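Local coordinates for protein nidogen (PDB 1NPE) that is a basement-membrane protein, also called entactin, whose YWTD beta-propeller domain probably binds laminin, at residues 20-25 with 229-234; 71-76 with 91-96; 103-108 with 114-119. All blocks are in the same frame, centred on the assembly; numbering follows the deposited sequence.

In the fold
Six four-stranded antiparallel sheets make up this chain, consistent with the six-bladed YWTD propeller. Contacts 1 and 2 are buried, apolar and without hydrogen bonds across their segments: each joins two consecutive blades, the first through a methionine from a loop, the second through isoleucines of an outer strand. Contact 3 is partly buried and lies within one blade, where backbone hydrogen bonds pair residues 103-108 with 114-119. Contacts 2 and 3 share that blade, since strands 92-97 and 102-107 are neighbours; Ile93 N and Ala106 O probably hydrogen-bond at 2.8 Å. Contact 1 lies across the chain's centre, with its centre 28 and 33 Å from those of contacts 2 and 3.

Contact 1 of 3, residues 20-25 with 229-234; sequences NTMKKT and NSVIAM
Met22 makes a buried, apolar contact with Val231 and Ala233, joining the loop between strands 11-17 and 28-33 to strand 230-235 of another four-stranded sheet. The backbones stay well apart, the nearest CA atoms, of Met22 and Ala233, being 8.6 Å from each other, so the methionine side chain does the bridging. Its CG lies anti to the carbonyl carbon (chi1 -60°) and the chain runs on extended to the sulfur, then bends at chi3 (-91°). That bend carries the methyl group to two places at once: CE of Met22 is 4.0 Å from Ala233 CB and 3.8 Å from Val231 O. Farther back, Met22 SD passes Val231 CG1 at 4.1 Å, the two side chains running at a slant to each other. Alternation along the strand explains the choice of partners, because Val231 and Ala233 both present their CB atoms to the loop while Ile232 between them turns away. Met22 also packs on Leu15 and Leu17 of strand 11-17, which precedes the loop, and on Tyr222 of strand 220-225. Alongside this apolar core, Lys24 NZ forms a salt bridge with Asp243, a second tie from the same loop to the neighbouring sheet. Apolar side chains packed between successive four-stranded sheets in this way are characteristic of the blade-to-blade interface of a beta-propeller.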
ATOM      1  N   ASN A  20      17.788  17.590  13.619  1.00 43.34           N
ATOM      2  CA  ASN A  20      16.595  16.911  14.123  1.00 42.80           C
ATOM      3  C   ASN A  20      15.341  17.791  14.207  1.00 40.51           C
ATOM      4  O   ASN A  20      14.411  17.478  14.951  1.00 42.00           O
ATOM      5  CB  ASN A  20      16.883  16.267  15.491  1.00 44.76           C
ATOM      6  CG  ASN A  20      18.042  15.267  15.445  1.00 47.37           C
ATOM      7  OD1 ASN A  20      18.447  14.718  16.478  1.00 47.71           O
ATOM      8  ND2 ASN A  20      18.583  15.038  14.251  1.00 48.85           N
ATOM      9  N   THR A  21      15.309  18.868  13.424  1.00 37.15           N
ATOM     10  CA  THR A  21      14.171  19.787  13.415  1.00 34.28           C
ATOM     11  C   THR A  21      13.617  20.004  12.003  1.00 31.64           C
ATOM     12  O   THR A  21      14.373  20.215  11.053  1.00 30.50           O
ATOM     13  CB  THR A  21      14.563  21.161  14.029  1.00 34.64           C
ATOM     14  OG1 THR A  21      14.948  20.983  15.397  1.00 37.18           O
ATOM     15  CG2 THR A  21      13.403  22.140  13.966  1.00 33.65           C
ATOM     16  N   MET A  22      12.297  19.926  11.865  1.00 29.05           N
ATOM     17  CA  MET A  22      11.652  20.133  10.571  1.00 26.89           C
ATOM     18  C   MET A  22      11.441  21.622  10.313  1.00 26.00           C
ATOM     19  O   MET A  22      10.824  22.313  11.130  1.00 24.42           O
ATOM     20  CB  MET A  22      10.278  19.450  10.518  1.00 26.85           C
ATOM     21  CG  MET A  22      10.271  17.942  10.714  1.00 26.86           C
ATOM     22  SD  MET A  22       8.625  17.253  10.369  1.00 26.25           S
ATOM     23  CE  MET A  22       7.860  17.295  11.977  1.00 27.77           C
ATOM     24  N   LYS A  23      11.944  22.112   9.181  1.00 25.72           N
ATOM     25  CA  LYS A  23      11.764  23.519   8.812  1.00 26.12           C
ATOM     26  C   LYS A  23      10.443  23.604   8.054  1.00 25.47           C
ATOM     27  O   LYS A  23      10.421  23.658   6.827  1.00 25.70           O
ATOM     28  CB  LYS A  23      12.918  23.993   7.921  1.00 27.93           C
ATOM     29  CG  LYS A  23      14.313  23.934   8.558  1.00 30.99           C
ATOM     30  CD  LYS A  23      14.594  25.112   9.496  1.00 35.31           C
ATOM     31  CE  LYS A  23      13.969  24.934  10.878  1.00 36.94           C
ATOM     32  NZ  LYS A  23      14.214  26.118  11.765  1.00 40.64           N
ATOM     33  N   LYS A  24       9.343  23.592   8.799  1.00 26.30           N
ATOM     34  CA  LYS A  24       7.992  23.623   8.231  1.00 28.13           C
ATOM     35  C   LYS A  24       7.687  24.761   7.262  1.00 28.52           C
ATOM     36  O   LYS A  24       6.948  24.577   6.289  1.00 29.23           O
ATOM     37  CB  LYS A  24       6.948  23.671   9.344  1.00 26.62           C
ATOM     38  CG  LYS A  24       7.127  22.659  10.441  1.00 28.16           C
ATOM     39  CD  LYS A  24       6.084  22.915  11.500  1.00 27.41           C
ATOM     40  CE  LYS A  24       6.567  22.469  12.846  1.00 29.99           C
ATOM     41  NZ  LYS A  24       5.580  22.783  13.919  1.00 30.68           N
ATOM     42  N   THR A  25       8.196  25.949   7.570  1.00 29.27           N
ATOM     43  CA  THR A  25       7.958  27.124   6.739  1.00 29.94           C
ATOM     44  C   THR A  25       8.691  27.069   5.405  1.00 30.89           C
ATOM     45  O   THR A  25       8.355  27.808   4.474  1.00 31.05           O
ATOM     46  CB  THR A  25       8.361  28.411   7.478  1.00 28.75           C
ATOM     47  OG1 THR A  25       9.745  28.341   7.841  1.00 28.15           O
ATOM     48  CG2 THR A  25       7.515  28.584   8.726  1.00 25.78           C
ATOM     49  N   ASN A 229      -3.536  13.807   9.118  1.00 25.25           N
ATOM     50  CA  ASN A 229      -3.035  14.437   7.900  1.00 24.86           C
ATOM     51  C   ASN A 229      -1.772  15.240   8.183  1.00 22.70           C
ATOM     52  O   ASN A 229      -1.673  16.408   7.822  1.00 23.60           O
ATOM     53  CB  ASN A 229      -4.100  15.334   7.265  1.00 28.17           C
ATOM     54  CG  ASN A 229      -5.107  14.548   6.455  1.00 33.24           C
ATOM     55  OD1 ASN A 229      -4.739  13.794   5.552  1.00 36.38           O
ATOM     56  ND2 ASN A 229      -6.384  14.714   6.773  1.00 35.01           N
ATOM     57  N   SER A 230      -0.811  14.613   8.849  1.00 20.62           N
ATOM     58  CA  SER A 230       0.428  15.298   9.168  1.00 18.65           C
ATOM     59  C   SER A 230       1.623  14.366   9.294  1.00 17.76           C
ATOM     60  O   SER A 230       1.477  13.142   9.350  1.00 16.96           O
ATOM     61  CB  SER A 230       0.270  16.079  10.471  1.00 17.57           C
ATOM     62  OG  SER A 230       0.298  15.211  11.593  1.00 19.15           O
ATOM     63  N   VAL A 231       2.807  14.965   9.277  1.00 17.28           N
ATOM     64  CA  VAL A 231       4.050  14.229   9.449  1.00 19.74           C
ATOM     65  C   VAL A 231       4.390  14.430  10.926  1.00 20.22           C
ATOM     66  O   VAL A 231       4.514  15.562  11.395  1.00 21.07           O
ATOM     67  CB  VAL A 231       5.187  14.787   8.570  1.00 19.71           C
ATOM     68  CG1 VAL A 231       6.488  14.061   8.881  1.00 17.70           C
ATOM     69  CG2 VAL A 231       4.831  14.648   7.090  1.00 18.00           C
ATOM     70  N   ILE A 232       4.517  13.332  11.659  1.00 18.85           N
ATOM     71  CA  ILE A 232       4.796  13.410  13.081  1.00 19.29           C
ATOM     72  C   ILE A 232       6.191  12.916  13.436  1.00 20.34           C
ATOM     73  O   ILE A 232       6.602  11.842  13.008  1.00 21.97           O
ATOM     74  CB  ILE A 232       3.734  12.619  13.892  1.00 17.22           C
ATOM     75  CG1 ILE A 232       2.325  13.116  13.550  1.00 15.88           C
ATOM     76  CG2 ILE A 232       3.991  12.761  15.382  1.00 19.61           C
ATOM     77  CD1 ILE A 232       1.210  12.344  14.215  1.00 14.20           C
ATOM     78  N   ALA A 233       6.919  13.726  14.201  1.00 22.66           N
ATOM     79  CA  ALA A 233       8.267  13.386  14.653  1.00 25.22           C
ATOM     80  C   ALA A 233       8.196  12.886  16.097  1.00 26.94           C
ATOM     81  O   ALA A 233       7.678  13.576  16.979  1.00 26.93           O
ATOM     82  CB  ALA A 233       9.178  14.608  14.559  1.00 22.59           C
ATOM     83  N   MET A 234       8.709  11.683  16.335  1.00 30.96           N
ATOM     84  CA  MET A 234       8.690  11.092  17.670  1.00 35.70           C
ATOM     85  C   MET A 234      10.086  10.661  18.104  1.00 36.95           C
ATOM     86  O   MET A 234      10.878  10.185  17.290  1.00 37.50           O
ATOM     87  CB  MET A 234       7.748   9.878  17.703  1.00 38.88           C
ATOM     88  CG  MET A 234       6.271  10.191  17.452  1.00 43.28           C
ATOM     89  SD  MET A 234       5.402  10.935  18.864  1.00 52.47           S
ATOM     90  CE  MET A 234       3.672  10.382  18.554  1.00 51.47           C
TER

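Contact 2 of 3, residues 71-76 with 91-96; sequences TTIIRQ and RTIFWT
Ile73 is the first residue of 71-76 to touch the other segment. Ile73 CD1 meets Ile93 CD1 at 4.2 Å, the two side chains reaching toward each other tip to tip across a separation of 11.0 Å between Ile73 CA and Ile93 CA. Both isoleucines hold CG1 between the backbone N and the carbonyl carbon (chi1 52° for Ile73 and 65° for Ile93) and then run out straight, which gives each the reach to span half the gap. Ile74 follows and also directs its CB at strand 92-97, although consecutive residues of a regular strand would point to opposite faces. The classic beta bulge accounts for this, as Ile73 and Ile74 both face Ile60 on the adjoining strand. From Ile74, CD1 comes obliquely to the six-membered end of the Trp95 indole, 3.6 Å from Trp95 CH2 and 4.0 Å from Trp95 CZ3. Pro81, Ile60 and Arg113 also touch the Trp95 side chain, and Arg113 packs on Ile74 as well. Beyond the isoleucines the segment becomes exposed and polar, and Arg75 forms a salt bridge with Glu57. Strand 71-74 is the outermost of its sheet, whereas 92-97 lies inside the next one, where Phe94, Trp95 and Thr96 occupy the first three positions of a YWTD-type motif. With no hydrogen bond across them, the chemistry implies that these two segments meet through apolar side chains, while the Arg91-Asp44 salt bridge supplies a polar tie between the same blades.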
ATOM      1  N   THR A  71      11.629  10.322 -14.346  1.00 36.06           N
ATOM      2  CA  THR A  71      11.686   9.259 -15.350  1.00 36.13           C
ATOM      3  C   THR A  71      11.167   7.934 -14.797  1.00 34.67           C
ATOM      4  O   THR A  71      11.520   7.530 -13.690  1.00 36.43           O
ATOM      5  CB  THR A  71      13.115   9.031 -15.892  1.00 37.44           C
ATOM      6  OG1 THR A  71      13.962   8.554 -14.842  1.00 41.16           O
ATOM      7  CG2 THR A  71      13.693  10.320 -16.461  1.00 40.72           C
ATOM      8  N   THR A  72      10.316   7.274 -15.574  1.00 31.49           N
ATOM      9  CA  THR A  72       9.736   5.990 -15.196  1.00 28.67           C
ATOM     10  C   THR A  72      10.658   4.850 -15.627  1.00 26.43           C
ATOM     11  O   THR A  72      11.117   4.830 -16.765  1.00 26.40           O
ATOM     12  CB  THR A  72       8.372   5.805 -15.869  1.00 27.99           C
ATOM     13  OG1 THR A  72       7.542   6.932 -15.560  1.00 28.79           O
ATOM     14  CG2 THR A  72       7.701   4.537 -15.385  1.00 28.74           C
ATOM     15  N   ILE A  73      10.954   3.927 -14.712  1.00 24.13           N
ATOM     16  CA  ILE A  73      11.821   2.800 -15.041  1.00 24.20           C
ATOM     17  C   ILE A  73      11.065   1.498 -15.269  1.00 25.23           C
ATOM     18  O   ILE A  73      11.497   0.667 -16.066  1.00 27.24           O
ATOM     19  CB  ILE A  73      12.974   2.593 -14.008  1.00 23.20           C
ATOM     20  CG1 ILE A  73      12.433   2.512 -12.578  1.00 22.50           C
ATOM     21  CG2 ILE A  73      14.009   3.707 -14.144  1.00 20.87           C
ATOM     22  CD1 ILE A  73      13.519   2.354 -11.514  1.00 19.98           C
ATOM     23  N   ILE A  74       9.932   1.323 -14.589  1.00 25.10           N
ATOM     24  CA  ILE A  74       9.124   0.114 -14.753  1.00 24.63           C
ATOM     25  C   ILE A  74       7.628   0.413 -14.854  1.00 27.12           C
ATOM     26  O   ILE A  74       7.097   1.213 -14.086  1.00 27.49           O
ATOM     27  CB  ILE A  74       9.349  -0.899 -13.607  1.00 21.02           C
ATOM     28  CG1 ILE A  74      10.837  -1.265 -13.501  1.00 19.13           C
ATOM     29  CG2 ILE A  74       8.521  -2.146 -13.857  1.00 18.68           C
ATOM     30  CD1 ILE A  74      11.160  -2.317 -12.449  1.00 16.63           C
ATOM     31  N   ARG A  75       6.966  -0.245 -15.812  1.00 29.50           N
ATOM     32  CA  ARG A  75       5.525  -0.097 -16.052  1.00 31.08           C
ATOM     33  C   ARG A  75       4.873  -1.470 -16.225  1.00 31.50           C
ATOM     34  O   ARG A  75       3.802  -1.739 -15.676  1.00 32.96           O
ATOM     35  CB  ARG A  75       5.251   0.683 -17.345  1.00 31.34           C
ATOM     36  CG  ARG A  75       5.976   1.992 -17.514  1.00 33.80           C
ATOM     37  CD  ARG A  75       5.752   2.529 -18.927  1.00 35.55           C
ATOM     38  NE  ARG A  75       6.637   3.652 -19.233  1.00 37.33           N
ATOM     39  CZ  ARG A  75       6.335   4.925 -19.004  1.00 37.75           C
ATOM     40  NH1 ARG A  75       5.166   5.241 -18.472  1.00 39.40           N
ATOM     41  NH2 ARG A  75       7.210   5.884 -19.285  1.00 38.87           N
ATOM     42  N   GLN A  76       5.514  -2.318 -17.024  1.00 31.17           N
ATOM     43  CA  GLN A  76       5.005  -3.654 -17.338  1.00 31.09           C
ATOM     44  C   GLN A  76       4.874  -4.586 -16.144  1.00 29.52           C
ATOM     45  O   GLN A  76       5.575  -4.435 -15.155  1.00 27.79           O
ATOM     46  CB  GLN A  76       5.910  -4.334 -18.378  1.00 34.21           C
ATOM     47  CG  GLN A  76       6.337  -3.461 -19.563  1.00 41.07           C
ATOM     48  CD  GLN A  76       5.175  -2.982 -20.427  1.00 44.07           C
ATOM     49  OE1 GLN A  76       5.227  -1.892 -21.004  1.00 46.55           O
ATOM     50  NE2 GLN A  76       4.126  -3.799 -20.529  1.00 45.92           N
ATOM     51  N   ARG A  91      23.793  -1.453  -6.119  1.00 28.57           N
ATOM     52  CA  ARG A  91      23.064  -0.711  -7.156  1.00 28.68           C
ATOM     53  C   ARG A  91      21.754  -1.378  -7.588  1.00 27.69           C
ATOM     54  O   ARG A  91      21.517  -1.572  -8.781  1.00 28.54           O
ATOM     55  CB  ARG A  91      23.952  -0.500  -8.394  1.00 30.00           C
ATOM     56  CG  ARG A  91      25.275   0.220  -8.153  1.00 31.16           C
ATOM     57  CD  ARG A  91      25.105   1.734  -8.088  1.00 32.74           C
ATOM     58  NE  ARG A  91      24.664   2.183  -6.775  1.00 33.24           N
ATOM     59  CZ  ARG A  91      24.102   3.363  -6.530  1.00 32.31           C
ATOM     60  NH1 ARG A  91      23.894   4.239  -7.509  1.00 29.32           N
ATOM     61  NH2 ARG A  91      23.759   3.671  -5.291  1.00 32.59           N
ATOM     62  N   THR A  92      20.906  -1.740  -6.627  1.00 26.49           N
ATOM     63  CA  THR A  92      19.629  -2.374  -6.953  1.00 24.25           C
ATOM     64  C   THR A  92      18.464  -1.841  -6.126  1.00 23.42           C
ATOM     65  O   THR A  92      18.659  -1.200  -5.097  1.00 24.00           O
ATOM     66  CB  THR A  92      19.688  -3.909  -6.779  1.00 24.45           C
ATOM     67  OG1 THR A  92      20.086  -4.232  -5.441  1.00 24.33           O
ATOM     68  CG2 THR A  92      20.656  -4.525  -7.763  1.00 23.06           C
ATOM     69  N   ILE A  93      17.250  -2.096  -6.601  1.00 22.46           N
ATOM     70  CA  ILE A  93      16.037  -1.678  -5.910  1.00 20.41           C
ATOM     71  C   ILE A  93      15.237  -2.916  -5.493  1.00 20.33           C
ATOM     72  O   ILE A  93      15.424  -4.005  -6.048  1.00 20.10           O
ATOM     73  CB  ILE A  93      15.138  -0.785  -6.805  1.00 20.37           C
ATOM     74  CG1 ILE A  93      14.615  -1.570  -8.010  1.00 21.77           C
ATOM     75  CG2 ILE A  93      15.915   0.415  -7.305  1.00 20.93           C
ATOM     76  CD1 ILE A  93      13.586  -0.807  -8.824  1.00 22.09           C
ATOM     77  N   PHE A  94      14.385  -2.748  -4.487  1.00 18.09           N
ATOM     78  CA  PHE A  94      13.522  -3.812  -3.983  1.00 16.59           C
ATOM     79  C   PHE A  94      12.149  -3.175  -3.804  1.00 15.97           C
ATOM     80  O   PHE A  94      12.062  -1.998  -3.458  1.00 15.03           O
ATOM     81  CB  PHE A  94      13.971  -4.301  -2.598  1.00 16.43           C
ATOM     82  CG  PHE A  94      15.304  -4.999  -2.579  1.00 16.19           C
ATOM     83  CD1 PHE A  94      15.374  -6.387  -2.509  1.00 15.23           C
ATOM     84  CD2 PHE A  94      16.490  -4.267  -2.554  1.00 17.40           C
ATOM     85  CE1 PHE A  94      16.609  -7.040  -2.407  1.00 15.66           C
ATOM     86  CE2 PHE A  94      17.726  -4.909  -2.452  1.00 17.57           C
ATOM     87  CZ  PHE A  94      17.784  -6.301  -2.377  1.00 16.38           C
ATOM     88  N   TRP A  95      11.077  -3.933  -4.024  1.00 13.97           N
ATOM     89  CA  TRP A  95       9.752  -3.362  -3.815  1.00 13.98           C
ATOM     90  C   TRP A  95       8.694  -4.398  -3.482  1.00 13.29           C
ATOM     91  O   TRP A  95       8.860  -5.588  -3.758  1.00 12.85           O
ATOM     92  CB  TRP A  95       9.309  -2.495  -5.009  1.00 13.38           C
ATOM     93  CG  TRP A  95       8.854  -3.251  -6.227  1.00 12.88           C
ATOM     94  CD1 TRP A  95       7.576  -3.636  -6.523  1.00 13.48           C
ATOM     95  CD2 TRP A  95       9.658  -3.638  -7.345  1.00 13.33           C
ATOM     96  NE1 TRP A  95       7.532  -4.226  -7.761  1.00 14.07           N
ATOM     97  CE2 TRP A  95       8.796  -4.240  -8.290  1.00 14.05           C
ATOM     98  CE3 TRP A  95      11.021  -3.527  -7.646  1.00 13.74           C
ATOM     99  CZ2 TRP A  95       9.253  -4.729  -9.521  1.00 14.04           C
ATOM    100  CZ3 TRP A  95      11.477  -4.015  -8.872  1.00 16.05           C
ATOM    101  CH2 TRP A  95      10.591  -4.607  -9.793  1.00 15.97           C
ATOM    102  N   THR A  96       7.626  -3.936  -2.846  1.00 12.13           N
ATOM    103  CA  THR A  96       6.515  -4.795  -2.487  1.00 11.63           C
ATOM    104  C   THR A  96       5.382  -4.544  -3.470  1.00 12.18           C
ATOM    105  O   THR A  96       5.215  -3.432  -3.969  1.00 13.56           O
ATOM    106  CB  THR A  96       6.001  -4.490  -1.067  1.00 13.26           C
ATOM    107  OG1 THR A  96       5.632  -3.103  -0.978  1.00 15.43           O
ATOM    108  CG2 THR A  96       7.080  -4.799  -0.037  1.00 12.46           C
TER

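Contact 3 of 3, residues 103-108 with 114-119; sequences IEVAKM and RVLFDT
Ile103 and Phe117, like Val105 and Arg114, form hydrogen-bonded pairs of an antiparallel hairpin made by strands 102-107 and 114-117. Ile103 N donates to Phe117 O at 2.9 Å, and Val105 N reaches Arg114 O at 2.9 Å with an N-H...O angle of 165°; Arg114 N returns a bond to Val105 O. Between these pairs the register slips by one at a classic beta bulge, where Leu116 and Phe117 both face Ile103. Consequently Ile103 O takes Phe117 N at 3.2 Å, in the carbonyl plane, and a weak, bent bond from Leu116 N (126°). Glu104 pairs with Val115 in the non-hydrogen-bonded position.

Apolar contacts follow from that register. With CG of Arg114 anti to the backbone N (chi1 163°), its chain starts out beside Val105, whose CG1 is 3.9 Å from Arg114 CB. The bulge brings Leu116 toward strand 102-107, and Leu116 CD1 sits 4.1 Å from Val105 CG1; the same methyl stands 3.8 Å above the plane of the Arg114 guanidinium, near its rim. Ile103 CD1 meets Phe117 CD2 obliquely at 4.3 Å; both side chains also meet Trp138 of the next blade, as Leu116 touches Leu136.

Glu104 and Val115 point to the other face. Their side chains run at a slant, Glu104 OE1 lying 4.0 Å from Val115 CG2, while Glu104 OE2 forms salt bridges with Arg113 and Arg102. The chemistry implies that backbone bonds set this outer hairpin's register, Ile103, Leu116 and Phe117 pack toward the following blade, and the buried glutamate's charge is probably balanced by two arginines.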
ATOM      1  N   ILE A 103       7.681  -9.658  -3.881  1.00 16.77           N
ATOM      2  CA  ILE A 103       8.763  -8.744  -3.590  1.00 16.56           C
ATOM      3  C   ILE A 103       9.763  -8.978  -4.710  1.00 16.26           C
ATOM      4  O   ILE A 103      10.232 -10.095  -4.917  1.00 15.29           O
ATOM      5  CB  ILE A 103       9.409  -9.027  -2.213  1.00 17.48           C
ATOM      6  CG1 ILE A 103       8.424  -8.675  -1.092  1.00 16.71           C
ATOM      7  CG2 ILE A 103      10.694  -8.216  -2.052  1.00 16.20           C
ATOM      8  CD1 ILE A 103       8.874  -9.097   0.272  1.00 15.94           C
ATOM      9  N   GLU A 104      10.004  -7.942  -5.497  1.00 16.64           N
ATOM     10  CA  GLU A 104      10.941  -8.052  -6.598  1.00 17.88           C
ATOM     11  C   GLU A 104      12.188  -7.215  -6.367  1.00 17.83           C
ATOM     12  O   GLU A 104      12.211  -6.306  -5.537  1.00 17.26           O
ATOM     13  CB  GLU A 104      10.275  -7.636  -7.910  1.00 18.97           C
ATOM     14  CG  GLU A 104       9.010  -8.427  -8.251  1.00 22.12           C
ATOM     15  CD  GLU A 104       8.606  -8.267  -9.701  1.00 20.08           C
ATOM     16  OE1 GLU A 104       9.466  -8.465 -10.575  1.00 24.68           O
ATOM     17  OE2 GLU A 104       7.437  -7.942  -9.971  1.00 21.98           O
ATOM     18  N   VAL A 105      13.241  -7.569  -7.081  1.00 17.50           N
ATOM     19  CA  VAL A 105      14.498  -6.860  -7.001  1.00 18.54           C
ATOM     20  C   VAL A 105      14.912  -6.610  -8.449  1.00 19.95           C
ATOM     21  O   VAL A 105      14.559  -7.389  -9.339  1.00 19.97           O
ATOM     22  CB  VAL A 105      15.562  -7.685  -6.226  1.00 17.76           C
ATOM     23  CG1 VAL A 105      15.785  -9.050  -6.883  1.00 15.69           C
ATOM     24  CG2 VAL A 105      16.863  -6.909  -6.129  1.00 18.43           C
ATOM     25  N   ALA A 106      15.568  -5.480  -8.697  1.00 21.70           N
ATOM     26  CA  ALA A 106      16.010  -5.131 -10.048  1.00 23.67           C
ATOM     27  C   ALA A 106      17.128  -4.097 -10.000  1.00 24.56           C
ATOM     28  O   ALA A 106      17.411  -3.535  -8.945  1.00 25.31           O
ATOM     29  CB  ALA A 106      14.831  -4.589 -10.861  1.00 22.61           C
ATOM     30  N   LYS A 107      17.771  -3.861 -11.141  1.00 25.32           N
ATOM     31  CA  LYS A 107      18.842  -2.871 -11.225  1.00 26.24           C
ATOM     32  C   LYS A 107      18.252  -1.475 -11.047  1.00 26.15           C
ATOM     33  O   LYS A 107      17.047  -1.288 -11.218  1.00 26.22           O
ATOM     34  CB  LYS A 107      19.544  -2.958 -12.581  1.00 27.76           C
ATOM     35  CG  LYS A 107      20.351  -4.230 -12.773  1.00 29.55           C
ATOM     36  CD  LYS A 107      20.970  -4.302 -14.162  1.00 31.64           C
ATOM     37  CE  LYS A 107      21.973  -3.187 -14.411  1.00 31.98           C
ATOM     38  NZ  LYS A 107      22.701  -3.399 -15.697  1.00 33.86           N
ATOM     39  N   MET A 108      19.095  -0.500 -10.719  1.00 26.11           N
ATOM     40  CA  MET A 108      18.638   0.876 -10.520  1.00 26.83           C
ATOM     41  C   MET A 108      17.801   1.398 -11.694  1.00 25.98           C
ATOM     42  O   MET A 108      16.847   2.147 -11.487  1.00 25.66           O
ATOM     43  CB  MET A 108      19.824   1.817 -10.302  1.00 30.68           C
ATOM     44  CG  MET A 108      20.724   1.471  -9.137  1.00 32.44           C
ATOM     45  SD  MET A 108      19.956   1.708  -7.548  1.00 40.47           S
ATOM     46  CE  MET A 108      20.818   3.089  -6.945  1.00 34.23           C
ATOM     47  N   ARG A 114      13.787  -9.703 -11.027  1.00 20.85           N
ATOM     48  CA  ARG A 114      13.792 -11.030 -10.435  1.00 19.65           C
ATOM     49  C   ARG A 114      12.787 -11.022  -9.297  1.00 19.94           C
ATOM     50  O   ARG A 114      12.760 -10.090  -8.496  1.00 21.83           O
ATOM     51  CB  ARG A 114      15.180 -11.405  -9.887  1.00 17.13           C
ATOM     52  CG  ARG A 114      15.144 -12.576  -8.902  1.00 13.96           C
ATOM     53  CD  ARG A 114      16.518 -13.119  -8.533  1.00 15.85           C
ATOM     54  NE  ARG A 114      16.419 -14.079  -7.432  1.00 17.05           N
ATOM     55  CZ  ARG A 114      17.438 -14.465  -6.669  1.00 17.25           C
ATOM     56  NH1 ARG A 114      18.656 -13.985  -6.892  1.00 17.67           N
ATOM     57  NH2 ARG A 114      17.229 -15.272  -5.633  1.00 14.94           N
ATOM     58  N   VAL A 115      11.934 -12.037  -9.259  1.00 19.82           N
ATOM     59  CA  VAL A 115      10.957 -12.160  -8.194  1.00 19.80           C
ATOM     60  C   VAL A 115      11.695 -12.805  -7.033  1.00 21.19           C
ATOM     61  O   VAL A 115      12.022 -13.993  -7.072  1.00 23.28           O
ATOM     62  CB  VAL A 115       9.748 -13.034  -8.622  1.00 20.76           C
ATOM     63  CG1 VAL A 115       8.793 -13.234  -7.455  1.00 18.77           C
ATOM     64  CG2 VAL A 115       9.010 -12.376  -9.789  1.00 19.07           C
ATOM     65  N   LEU A 116      11.999 -12.001  -6.020  1.00 20.35           N
ATOM     66  CA  LEU A 116      12.713 -12.482  -4.845  1.00 19.31           C
ATOM     67  C   LEU A 116      11.833 -13.415  -4.012  1.00 18.30           C
ATOM     68  O   LEU A 116      12.272 -14.490  -3.619  1.00 17.39           O
ATOM     69  CB  LEU A 116      13.206 -11.298  -4.006  1.00 18.54           C
ATOM     70  CG  LEU A 116      14.457 -11.527  -3.152  1.00 18.96           C
ATOM     71  CD1 LEU A 116      15.613 -12.000  -4.036  1.00 16.24           C
ATOM     72  CD2 LEU A 116      14.831 -10.241  -2.423  1.00 14.70           C
ATOM     73  N   PHE A 117      10.590 -13.007  -3.767  1.00 17.28           N
ATOM     74  CA  PHE A 117       9.647 -13.813  -2.994  1.00 17.41           C
ATOM     75  C   PHE A 117       8.249 -13.640  -3.571  1.00 17.93           C
ATOM     76  O   PHE A 117       7.891 -12.551  -4.009  1.00 18.95           O
ATOM     77  CB  PHE A 117       9.610 -13.371  -1.522  1.00 15.53           C
ATOM     78  CG  PHE A 117      10.936 -13.448  -0.817  1.00 12.95           C
ATOM     79  CD1 PHE A 117      11.502 -14.677  -0.502  1.00 12.19           C
ATOM     80  CD2 PHE A 117      11.608 -12.283  -0.449  1.00 10.64           C
ATOM     81  CE1 PHE A 117      12.723 -14.752   0.172  1.00 13.46           C
ATOM     82  CE2 PHE A 117      12.833 -12.343   0.226  1.00 12.48           C
ATOM     83  CZ  PHE A 117      13.392 -13.582   0.537  1.00 12.36           C
ATOM     84  N   ASP A 118       7.439 -14.692  -3.532  1.00 19.30           N
ATOM     85  CA  ASP A 118       6.079 -14.590  -4.055  1.00 20.80           C
ATOM     86  C   ASP A 118       5.087 -15.563  -3.436  1.00 21.17           C
ATOM     87  O   ASP A 118       4.047 -15.865  -4.026  1.00 23.37           O
ATOM     88  CB  ASP A 118       6.061 -14.706  -5.585  1.00 22.92           C
ATOM     89  CG  ASP A 118       6.476 -16.075  -6.077  1.00 23.05           C
ATOM     90  OD1 ASP A 118       7.012 -16.875  -5.275  1.00 24.55           O
ATOM     91  OD2 ASP A 118       6.252 -16.348  -7.273  1.00 22.50           O
ATOM     92  N   THR A 119       5.432 -16.076  -2.263  1.00 20.06           N
ATOM     93  CA  THR A 119       4.569 -16.987  -1.528  1.00 20.03           C
ATOM     94  C   THR A 119       4.500 -16.419  -0.121  1.00 19.99           C
ATOM     95  O   THR A 119       5.416 -15.719   0.302  1.00 22.16           O
ATOM     96  CB  THR A 119       5.126 -18.437  -1.501  1.00 21.63           C
ATOM     97  OG1 THR A 119       6.463 -18.442  -0.983  1.00 20.57           O
ATOM     98  CG2 THR A 119       5.122 -19.039  -2.898  1.00 20.71           C
TER